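Local coordinates for protein quinoline 2-oxidoreductase large subunit (PDB 1T3Q) that carries the molybdenum ion and pterin cytosine dinucleotide of a molybdenum hydroxylase that oxidises quinoline at its 2-position, at residues L161-S167 with S357-A361; V499-L503 with N538-G543; G346-V350 with R401-V406. One frame throughout, in Å; residues are numbered along the deposited sequence.

How the contacts relate
Contacts 1 and 3 cross along the chain, and contact 2 follows both. From the N terminus, 161-167 comes first, at the start of strand 165-170. Contact 1 closes when 357-361, on strand 352-360, pairs with it after 189 intervening residues. Within that interval lies 346-350, just ahead of strand 352-360. It finds its partner only at 401-406, beyond helix 375-393, so contact 3 closes after contact 1. Contact 2 joins strand 497-501 to 538-543, closing a loop that contains helix 510-522 and strand 529-532. Contacts 1 and 3 belong to the first molybdopterin-binding region and contact 2 to the second. Their centres lie about 33 to 38 Å apart, and none touches another.

Contact 1. Residues L161-S167 with S357-A361; sequences LAGNVVS and SIAVA
A classic beta bulge marks this antiparallel pairing of strand 165-170 with the C-terminal part of strand 352-360. The axes of 165-167 and 357-360 come within 4.6 Å, with their N-to-C directions 128° apart. Val165 faces Val360 as a non-hydrogen-bonded pair (CA to CA 4.5 Å). Ser167 faces Ala359 as a hydrogen-bonded pair (CA to CA 5.1 Å). Val166 is the extra residue, with phi/psi -71/-38. Ala359 O accepts from Ser167 N at 3.3 Å and, weakly, from Val166 N at 2.8 Å. Ala359 N donates to Ser167 O at 2.8 Å. Ala361 N donates to Asn164 O at 2.7 Å. The kink turns Val166 toward the partner, so Val166 CG2 (chi1 t) lies 3.9 Å from Ala361 CB. Val165 CG1 (chi1 t) packs 4.2 Å from Ile358 CG2. Asn164 turns its amide to backbone atoms of Ala157, Ala155 and Ala150. Helix 147-152 packs on Val165 and Val360. Main-chain bonds therefore set the register, and the side chains that meet add small apolar contacts.

Contact 2. Residues V499-L503 with N538-G543; sequences VTTSL and NTYGFG
Residues 499-503 begin on strand 497-501 and run beside the irregular segment 538-543. The direction from CA of Thr500 to CA of Leu503 is 21° from that of Asn538 to Gly543. Thr500 is extended (-121/127), its CB toward the partner. With chi1 m, Thr500 CG2 lies 3.7 Å from Thr539 CG2, and Thr500 O is 3.4 Å from the same Thr539 CG2. Thr500 OG1 is hydrogen-bonded to Gln532 NE2 and to Asn538 ND2 of the second copy of this subunit. Thr501 points away. Thr501 OG1 accepts from Leu503 N at 3.0 Å, which makes an ST turn. Ser502 (-95/-7) points toward the partner, with Ser502 CB 3.2 Å from Gly541 N. Ser502 CA is 4.9 Å from Gly541 CA. With chi1 near 38°, Ser502 OG is hydrogen-bonded to Ser486 O. A CB on Gly541 would clash with that hydroxyl. One water donates to Ser502 O at 2.9 Å and to Gly541 O at 2.6 Å. Leu503 CA lies 4.4 Å from Gly543 CA, and Leu503 CD1 is 3.8 Å from Gly543 O. At 92/-169 a CB on Gly543 would be jammed against the carbonyl O of Phe542, which calls for glycine. Thr539 OG1 (chi1 p) donates a very short hydrogen bond to Asn538 O (2.5 Å). The pterin cytosine dinucleotide lies about 6 Å from the Leu503 side chain. The contact thus packs 499-503 against a loop continuing to Tyr545 and Ala546 of the molybdenum pocket. Its chemistry is van der Waals contact plus a water bridge, with the Thr500 and Ser502 hydroxyls bonded elsewhere.

Contact 3. Residues G346-V350 with R401-V406; sequences GVYKV and RRRNVV
Arg401 lies in helix 397-402. Arg401 NE makes a weak hydrogen bond to Tyr348 OH at 3.2 Å, and its CG lies at the edge of the Tyr348 ring. Its guanidinium forms salt bridges with Glu383 and Asp387, and NH1 also hydrogen-bonds Pro397 O. Glu383 also hydrogen-bonds Tyr348 OH. Arg401 O accepts from Asn404 N at 3.0 Å and from Val405 N at 2.9 Å. Asn404 (-128/-12) follows. Asn404 O accepts from Lys349 N at 2.8 Å. Asn404 CB is 4.0 Å from Tyr348 CD1. A water donates to Lys349 O at 2.6 Å and to Asn404 OD1 at 2.7 Å; this OD1 also accepts from Phe312 N. Val405, at -72/151, faces Tyr348 with CA atoms 4.4 Å apart in a single backbone bridge. Val405 CG2 (chi1 p) meets Val347 CG1 at 3.3 Å. Val406 N donates to Val347 O at 3.1 Å. Lys349 NZ forms a salt bridge with Asp410. The isolated bridge joins the loop before strand 352-360 to 401-406, which continues from helix 397-402. Tyr426 of helix 426-437 packs on Val347, Val405 and Val406, while helix 375-393 and strand 454-467 touch Tyr348 and Arg401.

Contact 1. Residues L161-S167 with S357-A361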
ATOM      1  N   LEU B 161     -11.188  28.949  30.588  1.00 27.14           N
ATOM      2  CA  LEU B 161     -11.802  28.272  31.724  1.00 28.00           C
ATOM      3  C   LEU B 161     -12.144  29.219  32.866  1.00 28.00           C
ATOM      4  O   LEU B 161     -11.660  30.349  32.924  1.00 28.82           O
ATOM      5  CB  LEU B 161     -10.868  27.184  32.266  1.00 26.46           C
ATOM      6  CG  LEU B 161     -10.346  26.119  31.302  1.00 27.68           C
ATOM      7  CD1 LEU B 161      -9.487  25.128  32.067  1.00 25.72           C
ATOM      8  CD2 LEU B 161     -11.506  25.412  30.631  1.00 27.68           C
ATOM      9  N   ALA B 162     -12.983  28.738  33.777  1.00 28.53           N
ATOM     10  CA  ALA B 162     -13.373  29.510  34.944  1.00 29.66           C
ATOM     11  C   ALA B 162     -12.529  28.980  36.099  1.00 29.72           C
ATOM     12  O   ALA B 162     -12.892  27.996  36.751  1.00 32.92           O
ATOM     13  CB  ALA B 162     -14.849  29.315  35.230  1.00 29.55           C
ATOM     14  N   GLY B 163     -11.392  29.618  36.338  1.00 28.47           N
ATOM     15  CA  GLY B 163     -10.522  29.173  37.410  1.00 26.95           C
ATOM     16  C   GLY B 163      -9.641  28.039  36.924  1.00 26.36           C
ATOM     17  O   GLY B 163      -9.803  27.564  35.802  1.00 26.99           O
ATOM     18  N   ASN B 164      -8.718  27.592  37.765  1.00 24.69           N
ATOM     19  CA  ASN B 164      -7.808  26.519  37.374  1.00 23.95           C
ATOM     20  C   ASN B 164      -8.260  25.114  37.746  1.00 23.74           C
ATOM     21  O   ASN B 164      -7.616  24.139  37.365  1.00 23.79           O
ATOM     22  CB  ASN B 164      -6.418  26.777  37.956  1.00 21.89           C
ATOM     23  CG  ASN B 164      -5.802  28.058  37.440  1.00 22.30           C
ATOM     24  OD1 ASN B 164      -5.821  28.326  36.238  1.00 23.59           O
ATOM     25  ND2 ASN B 164      -5.243  28.854  38.344  1.00 21.89           N
ATOM     26  N   VAL B 165      -9.355  24.996  38.492  1.00 21.82           N
ATOM     27  CA  VAL B 165      -9.832  23.674  38.869  1.00 21.77           C
ATOM     28  C   VAL B 165     -10.656  23.062  37.741  1.00 22.83           C
ATOM     29  O   VAL B 165     -11.823  23.407  37.541  1.00 22.77           O
ATOM     30  CB  VAL B 165     -10.671  23.720  40.162  1.00 21.46           C
ATOM     31  CG1 VAL B 165     -11.136  22.308  40.529  1.00 21.43           C
ATOM     32  CG2 VAL B 165      -9.831  24.309  41.298  1.00 22.44           C
ATOM     33  N   VAL B 166     -10.033  22.157  36.993  1.00 20.92           N
ATOM     34  CA  VAL B 166     -10.694  21.489  35.880  1.00 21.67           C
ATOM     35  C   VAL B 166     -11.755  20.511  36.377  1.00 21.11           C
ATOM     36  O   VAL B 166     -12.818  20.376  35.771  1.00 22.29           O
ATOM     37  CB  VAL B 166      -9.663  20.733  35.005  1.00 20.37           C
ATOM     38  CG1 VAL B 166     -10.373  19.850  33.991  1.00 20.66           C
ATOM     39  CG2 VAL B 166      -8.767  21.740  34.296  1.00 22.06           C
ATOM     40  N   SER B 167     -11.467  19.828  37.476  1.00 21.56           N
ATOM     41  CA  SER B 167     -12.426  18.879  38.031  1.00 22.41           C
ATOM     42  C   SER B 167     -12.178  18.639  39.502  1.00 22.46           C
ATOM     43  O   SER B 167     -11.035  18.607  39.963  1.00 22.25           O
ATOM     44  CB  SER B 167     -12.375  17.548  37.277  1.00 22.12           C
ATOM     45  OG  SER B 167     -13.331  16.636  37.801  1.00 23.04           O
ATOM     46  N   SER B 357     -10.758  14.184  44.788  1.00 19.82           N
ATOM     47  CA  SER B 357      -9.893  14.228  43.624  1.00 21.78           C
ATOM     48  C   SER B 357      -9.968  15.627  43.019  1.00 21.37           C
ATOM     49  O   SER B 357     -11.056  16.115  42.722  1.00 21.72           O
ATOM     50  CB  SER B 357     -10.362  13.199  42.594  1.00 22.38           C
ATOM     51  OG  SER B 357      -9.611  13.308  41.400  1.00 32.54           O
ATOM     52  N   ILE B 358      -8.814  16.264  42.840  1.00 19.81           N
ATOM     53  CA  ILE B 358      -8.759  17.606  42.262  1.00 20.20           C
ATOM     54  C   ILE B 358      -7.786  17.635  41.083  1.00 21.10           C
ATOM     55  O   ILE B 358      -6.632  17.221  41.213  1.00 20.75           O
ATOM     56  CB  ILE B 358      -8.265  18.648  43.295  1.00 20.56           C
ATOM     57  CG1 ILE B 358      -9.117  18.581  44.565  1.00 19.43           C
ATOM     58  CG2 ILE B 358      -8.334  20.052  42.692  1.00 21.94           C
ATOM     59  CD1 ILE B 358      -8.539  19.378  45.718  1.00 21.24           C
ATOM     60  N   ALA B 359      -8.255  18.126  39.939  1.00 18.85           N
ATOM     61  CA  ALA B 359      -7.420  18.239  38.746  1.00 18.39           C
ATOM     62  C   ALA B 359      -7.309  19.727  38.444  1.00 19.92           C
ATOM     63  O   ALA B 359      -8.324  20.399  38.260  1.00 20.80           O
ATOM     64  CB  ALA B 359      -8.068  17.511  37.570  1.00 17.12           C
ATOM     65  N   VAL B 360      -6.089  20.249  38.405  1.00 20.39           N
ATOM     66  CA  VAL B 360      -5.901  21.667  38.123  1.00 21.15           C
ATOM     67  C   VAL B 360      -5.092  21.918  36.866  1.00 21.96           C
ATOM     68  O   VAL B 360      -4.154  21.179  36.546  1.00 20.77           O
ATOM     69  CB  VAL B 360      -5.205  22.400  39.291  1.00 20.65           C
ATOM     70  CG1 VAL B 360      -6.067  22.314  40.536  1.00 22.07           C
ATOM     71  CG2 VAL B 360      -3.820  21.797  39.548  1.00 21.66           C
ATOM     72  N   ALA B 361      -5.468  22.972  36.154  1.00 20.79           N
ATOM     73  CA  ALA B 361      -4.776  23.351  34.937  1.00 21.57           C
ATOM     74  C   ALA B 361      -3.519  24.129  35.297  1.00 22.08           C
ATOM     75  O   ALA B 361      -3.523  24.952  36.218  1.00 22.70           O
ATOM     76  CB  ALA B 361      -5.689  24.196  34.060  1.00 21.76           C
TER

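Contact 2. Residues V499-L503 with N538-G543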
ATOM      1  N   VAL B 499      -8.800 -13.552  10.862  1.00 16.62           N
ATOM      2  CA  VAL B 499      -9.381 -12.730  11.918  1.00 18.16           C
ATOM      3  C   VAL B 499      -9.030 -11.266  11.687  1.00 19.01           C
ATOM      4  O   VAL B 499      -7.893 -10.941  11.341  1.00 20.27           O
ATOM      5  CB  VAL B 499      -8.833 -13.143  13.309  1.00 16.10           C
ATOM      6  CG1 VAL B 499      -9.438 -12.272  14.399  1.00 17.53           C
ATOM      7  CG2 VAL B 499      -9.136 -14.608  13.569  1.00 18.12           C
ATOM      8  N   THR B 500     -10.010 -10.386  11.859  1.00 18.22           N
ATOM      9  CA  THR B 500      -9.771  -8.960  11.704  1.00 18.34           C
ATOM     10  C   THR B 500     -10.124  -8.306  13.030  1.00 18.23           C
ATOM     11  O   THR B 500     -11.210  -8.515  13.577  1.00 17.42           O
ATOM     12  CB  THR B 500     -10.625  -8.339  10.579  1.00 19.30           C
ATOM     13  OG1 THR B 500     -10.386  -9.042   9.353  1.00 18.52           O
ATOM     14  CG2 THR B 500     -10.248  -6.868  10.377  1.00 18.84           C
ATOM     15  N   THR B 501      -9.187  -7.539  13.567  1.00 17.94           N
ATOM     16  CA  THR B 501      -9.412  -6.878  14.839  1.00 19.34           C
ATOM     17  C   THR B 501      -9.196  -5.372  14.765  1.00 20.92           C
ATOM     18  O   THR B 501      -8.502  -4.859  13.885  1.00 19.31           O
ATOM     19  CB  THR B 501      -8.497  -7.469  15.929  1.00 18.83           C
ATOM     20  OG1 THR B 501      -8.810  -6.869  17.190  1.00 20.06           O
ATOM     21  CG2 THR B 501      -7.030  -7.218  15.599  1.00 19.99           C
ATOM     22  N   SER B 502      -9.820  -4.680  15.707  1.00 21.80           N
ATOM     23  CA  SER B 502      -9.744  -3.239  15.830  1.00 22.70           C
ATOM     24  C   SER B 502      -8.639  -2.909  16.835  1.00 22.97           C
ATOM     25  O   SER B 502      -8.275  -1.748  17.032  1.00 22.58           O
ATOM     26  CB  SER B 502     -11.093  -2.722  16.322  1.00 26.19           C
ATOM     27  OG  SER B 502     -11.640  -3.624  17.281  1.00 26.54           O
ATOM     28  N   LEU B 503      -8.118  -3.951  17.474  1.00 20.10           N
ATOM     29  CA  LEU B 503      -7.035  -3.808  18.443  1.00 21.64           C
ATOM     30  C   LEU B 503      -5.749  -3.463  17.685  1.00 22.18           C
ATOM     31  O   LEU B 503      -5.467  -4.045  16.638  1.00 23.20           O
ATOM     32  CB  LEU B 503      -6.842  -5.128  19.201  1.00 20.15           C
ATOM     33  CG  LEU B 503      -7.452  -5.345  20.593  1.00 24.96           C
ATOM     34  CD1 LEU B 503      -8.650  -4.458  20.817  1.00 23.77           C
ATOM     35  CD2 LEU B 503      -7.821  -6.815  20.749  1.00 21.43           C
ATOM     36  N   ASN B 538     -12.426  -2.422   8.153  1.00 16.98           N
ATOM     37  CA  ASN B 538     -13.378  -3.369   8.728  1.00 17.99           C
ATOM     38  C   ASN B 538     -13.179  -3.476  10.235  1.00 17.81           C
ATOM     39  O   ASN B 538     -12.055  -3.381  10.735  1.00 17.64           O
ATOM     40  CB  ASN B 538     -13.237  -4.747   8.066  1.00 18.40           C
ATOM     41  CG  ASN B 538     -13.584  -4.718   6.579  1.00 22.77           C
ATOM     42  OD1 ASN B 538     -12.740  -4.406   5.731  1.00 21.19           O
ATOM     43  ND2 ASN B 538     -14.835  -5.022   6.261  1.00 24.06           N
ATOM     44  N   THR B 539     -14.293  -3.694  10.934  1.00 17.96           N
ATOM     45  CA  THR B 539     -14.391  -3.781  12.391  1.00 17.09           C
ATOM     46  C   THR B 539     -14.261  -2.375  12.967  1.00 18.51           C
ATOM     47  O   THR B 539     -13.896  -1.439  12.259  1.00 18.85           O
ATOM     48  CB  THR B 539     -13.322  -4.713  13.065  1.00 19.26           C
ATOM     49  OG1 THR B 539     -12.039  -4.074  13.089  1.00 18.71           O
ATOM     50  CG2 THR B 539     -13.231  -6.044  12.340  1.00 16.27           C
ATOM     51  N   TYR B 540     -14.583  -2.231  14.243  1.00 16.76           N
ATOM     52  CA  TYR B 540     -14.507  -0.940  14.915  1.00 18.35           C
ATOM     53  C   TYR B 540     -14.290  -1.173  16.397  1.00 18.34           C
ATOM     54  O   TYR B 540     -15.014  -1.953  17.020  1.00 19.85           O
ATOM     55  CB  TYR B 540     -15.809  -0.158  14.700  1.00 16.65           C
ATOM     56  CG  TYR B 540     -15.743   1.267  15.194  1.00 14.88           C
ATOM     57  CD1 TYR B 540     -15.852   1.565  16.550  1.00 14.85           C
ATOM     58  CD2 TYR B 540     -15.533   2.317  14.301  1.00 15.73           C
ATOM     59  CE1 TYR B 540     -15.752   2.881  17.009  1.00 18.56           C
ATOM     60  CE2 TYR B 540     -15.428   3.632  14.750  1.00 16.92           C
ATOM     61  CZ  TYR B 540     -15.536   3.906  16.098  1.00 16.77           C
ATOM     62  OH  TYR B 540     -15.400   5.200  16.540  1.00 19.36           O
ATOM     63  N   GLY B 541     -13.299  -0.501  16.970  1.00 19.43           N
ATOM     64  CA  GLY B 541     -13.033  -0.691  18.384  1.00 20.42           C
ATOM     65  C   GLY B 541     -12.241   0.426  19.026  1.00 21.22           C
ATOM     66  O   GLY B 541     -11.623   1.237  18.340  1.00 23.80           O
ATOM     67  N   PHE B 542     -12.253   0.460  20.351  1.00 22.11           N
ATOM     68  CA  PHE B 542     -11.544   1.489  21.094  1.00 26.56           C
ATOM     69  C   PHE B 542     -10.027   1.287  21.135  1.00 26.43           C
ATOM     70  O   PHE B 542      -9.293   2.180  21.550  1.00 28.31           O
ATOM     71  CB  PHE B 542     -12.114   1.579  22.515  1.00 28.92           C
ATOM     72  CG  PHE B 542     -13.372   2.409  22.616  1.00 32.45           C
ATOM     73  CD1 PHE B 542     -14.413   2.243  21.702  1.00 32.27           C
ATOM     74  CD2 PHE B 542     -13.512   3.364  23.622  1.00 33.48           C
ATOM     75  CE1 PHE B 542     -15.571   3.019  21.786  1.00 32.84           C
ATOM     76  CE2 PHE B 542     -14.673   4.148  23.716  1.00 34.23           C
ATOM     77  CZ  PHE B 542     -15.702   3.974  22.795  1.00 32.46           C
ATOM     78  N   GLY B 543      -9.559   0.118  20.707  1.00 26.65           N
ATOM     79  CA  GLY B 543      -8.128  -0.132  20.697  1.00 25.51           C
ATOM     80  C   GLY B 543      -7.567  -0.787  21.945  1.00 26.43           C
ATOM     81  O   GLY B 543      -8.308  -1.274  22.798  1.00 24.15           O
TER
HETATM   82  O   HOH W   1      -9.182   0.936  17.371  1.00 31.08           O

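Contact 3. Residues G346-V350 with R401-V406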
ATOM      1  N   GLY B 346      -7.943  -0.443  47.017  1.00 21.81           N
ATOM      2  CA  GLY B 346      -7.320  -1.620  46.458  1.00 22.13           C
ATOM      3  C   GLY B 346      -7.931  -2.935  46.907  1.00 21.67           C
ATOM      4  O   GLY B 346      -9.123  -3.190  46.748  1.00 20.25           O
ATOM      5  N   VAL B 347      -7.088  -3.758  47.510  1.00 21.71           N
ATOM      6  CA  VAL B 347      -7.445  -5.095  47.955  1.00 22.55           C
ATOM      7  C   VAL B 347      -7.919  -5.201  49.412  1.00 22.38           C
ATOM      8  O   VAL B 347      -8.248  -6.292  49.891  1.00 20.67           O
ATOM      9  CB  VAL B 347      -6.195  -5.987  47.722  1.00 25.76           C
ATOM     10  CG1 VAL B 347      -5.640  -6.510  49.018  1.00 25.82           C
ATOM     11  CG2 VAL B 347      -6.508  -7.061  46.742  1.00 27.46           C
ATOM     12  N   TYR B 348      -7.999  -4.064  50.097  1.00 20.24           N
ATOM     13  CA  TYR B 348      -8.330  -4.052  51.514  1.00 20.84           C
ATOM     14  C   TYR B 348      -9.727  -3.640  51.943  1.00 21.07           C
ATOM     15  O   TYR B 348     -10.448  -2.961  51.218  1.00 21.58           O
ATOM     16  CB  TYR B 348      -7.316  -3.160  52.229  1.00 19.56           C
ATOM     17  CG  TYR B 348      -5.887  -3.423  51.802  1.00 20.37           C
ATOM     18  CD1 TYR B 348      -5.150  -4.465  52.361  1.00 20.45           C
ATOM     19  CD2 TYR B 348      -5.283  -2.642  50.815  1.00 20.03           C
ATOM     20  CE1 TYR B 348      -3.838  -4.722  51.949  1.00 20.31           C
ATOM     21  CE2 TYR B 348      -3.979  -2.890  50.396  1.00 18.88           C
ATOM     22  CZ  TYR B 348      -3.263  -3.928  50.966  1.00 19.90           C
ATOM     23  OH  TYR B 348      -1.973  -4.169  50.548  1.00 19.67           O
ATOM     24  N   LYS B 349     -10.085  -4.061  53.151  1.00 21.80           N
ATOM     25  CA  LYS B 349     -11.370  -3.734  53.743  1.00 22.45           C
ATOM     26  C   LYS B 349     -11.153  -2.550  54.688  1.00 21.77           C
ATOM     27  O   LYS B 349     -10.501  -2.676  55.722  1.00 22.78           O
ATOM     28  CB  LYS B 349     -11.925  -4.947  54.500  1.00 22.65           C
ATOM     29  CG  LYS B 349     -12.264  -6.124  53.586  1.00 23.37           C
ATOM     30  CD  LYS B 349     -12.944  -7.278  54.320  1.00 24.23           C
ATOM     31  CE  LYS B 349     -11.989  -8.025  55.234  1.00 25.10           C
ATOM     32  NZ  LYS B 349     -12.654  -9.198  55.879  1.00 25.45           N
ATOM     33  N   VAL B 350     -11.680  -1.393  54.302  1.00 22.47           N
ATOM     34  CA  VAL B 350     -11.562  -0.169  55.091  1.00 22.61           C
ATOM     35  C   VAL B 350     -12.980   0.384  55.202  1.00 22.70           C
ATOM     36  O   VAL B 350     -13.526   0.907  54.233  1.00 23.50           O
ATOM     37  CB  VAL B 350     -10.656   0.872  54.382  1.00 23.43           C
ATOM     38  CG1 VAL B 350     -10.427   2.066  55.295  1.00 22.85           C
ATOM     39  CG2 VAL B 350      -9.326   0.228  53.996  1.00 22.88           C
ATOM     40  N   ARG B 401      -1.224  -7.163  56.152  1.00 20.31           N
ATOM     41  CA  ARG B 401      -2.073  -7.240  54.972  1.00 20.55           C
ATOM     42  C   ARG B 401      -3.074  -8.393  55.083  1.00 21.00           C
ATOM     43  O   ARG B 401      -4.224  -8.255  54.675  1.00 21.02           O
ATOM     44  CB  ARG B 401      -1.216  -7.362  53.704  1.00 19.43           C
ATOM     45  CG  ARG B 401      -0.534  -6.044  53.332  1.00 17.77           C
ATOM     46  CD  ARG B 401       0.406  -6.191  52.144  1.00 19.10           C
ATOM     47  NE  ARG B 401       0.916  -4.901  51.668  1.00 18.30           N
ATOM     48  CZ  ARG B 401       1.858  -4.180  52.269  1.00 17.31           C
ATOM     49  NH1 ARG B 401       2.421  -4.607  53.392  1.00 20.27           N
ATOM     50  NH2 ARG B 401       2.249  -3.027  51.731  1.00 18.60           N
ATOM     51  N   ARG B 402      -2.647  -9.522  55.645  1.00 21.03           N
ATOM     52  CA  ARG B 402      -3.552 -10.659  55.820  1.00 22.80           C
ATOM     53  C   ARG B 402      -4.754 -10.262  56.671  1.00 23.07           C
ATOM     54  O   ARG B 402      -5.857 -10.768  56.481  1.00 23.46           O
ATOM     55  CB  ARG B 402      -2.858 -11.823  56.529  1.00 22.52           C
ATOM     56  CG  ARG B 402      -1.732 -12.464  55.762  1.00 25.00           C
ATOM     57  CD  ARG B 402      -1.299 -13.756  56.444  1.00 25.27           C
ATOM     58  NE  ARG B 402      -0.157 -14.338  55.753  1.00 28.72           N
ATOM     59  CZ  ARG B 402       1.107 -14.146  56.110  1.00 26.72           C
ATOM     60  NH1 ARG B 402       1.397 -13.394  57.163  1.00 26.12           N
ATOM     61  NH2 ARG B 402       2.082 -14.688  55.393  1.00 28.12           N
ATOM     62  N   ARG B 403      -4.528  -9.361  57.619  1.00 22.77           N
ATOM     63  CA  ARG B 403      -5.585  -8.919  58.523  1.00 23.27           C
ATOM     64  C   ARG B 403      -6.544  -7.888  57.940  1.00 22.93           C
ATOM     65  O   ARG B 403      -7.536  -7.537  58.578  1.00 22.25           O
ATOM     66  CB  ARG B 403      -4.960  -8.362  59.805  1.00 22.66           C
ATOM     67  CG  ARG B 403      -4.055  -9.355  60.509  1.00 23.32           C
ATOM     68  CD  ARG B 403      -3.442  -8.771  61.762  1.00 23.55           C
ATOM     69  NE  ARG B 403      -2.571  -9.736  62.424  1.00 24.04           N
ATOM     70  CZ  ARG B 403      -2.026  -9.556  63.620  1.00 24.98           C
ATOM     71  NH1 ARG B 403      -1.248 -10.492  64.140  1.00 25.25           N
ATOM     72  NH2 ARG B 403      -2.262  -8.441  64.299  1.00 24.07           N
ATOM     73  N   ASN B 404      -6.264  -7.408  56.733  1.00 22.41           N
ATOM     74  CA  ASN B 404      -7.125  -6.402  56.119  1.00 22.26           C
ATOM     75  C   ASN B 404      -7.596  -6.725  54.709  1.00 22.68           C
ATOM     76  O   ASN B 404      -8.497  -6.073  54.180  1.00 22.00           O
ATOM     77  CB  ASN B 404      -6.402  -5.059  56.118  1.00 22.22           C
ATOM     78  CG  ASN B 404      -6.224  -4.503  57.511  1.00 22.70           C
ATOM     79  OD1 ASN B 404      -7.180  -4.021  58.123  1.00 23.59           O
ATOM     80  ND2 ASN B 404      -5.004  -4.580  58.032  1.00 19.77           N
ATOM     81  N   VAL B 405      -6.993  -7.736  54.099  1.00 22.03           N
ATOM     82  CA  VAL B 405      -7.345  -8.117  52.740  1.00 21.82           C
ATOM     83  C   VAL B 405      -8.708  -8.795  52.642  1.00 22.83           C
ATOM     84  O   VAL B 405      -9.172  -9.422  53.597  1.00 23.02           O
ATOM     85  CB  VAL B 405      -6.274  -9.074  52.154  1.00 23.29           C
ATOM     86  CG1 VAL B 405      -6.343 -10.428  52.850  1.00 21.97           C
ATOM     87  CG2 VAL B 405      -6.469  -9.229  50.679  1.00 24.53           C
ATOM     88  N   VAL B 406      -9.362  -8.647  51.495  1.00 21.86           N
ATOM     89  CA  VAL B 406     -10.638  -9.313  51.293  1.00 21.65           C
ATOM     90  C   VAL B 406     -10.262 -10.788  51.304  1.00 22.38           C
ATOM     91  O   VAL B 406      -9.423 -11.227  50.512  1.00 22.30           O
ATOM     92  CB  VAL B 406     -11.273  -8.953  49.934  1.00 21.51           C
ATOM     93  CG1 VAL B 406     -12.497  -9.824  49.683  1.00 22.65           C
ATOM     94  CG2 VAL B 406     -11.673  -7.486  49.921  1.00 21.82           C
TER
HETATM   95  O   HOH W   2      -9.711  -4.499  57.459  1.00 23.03           O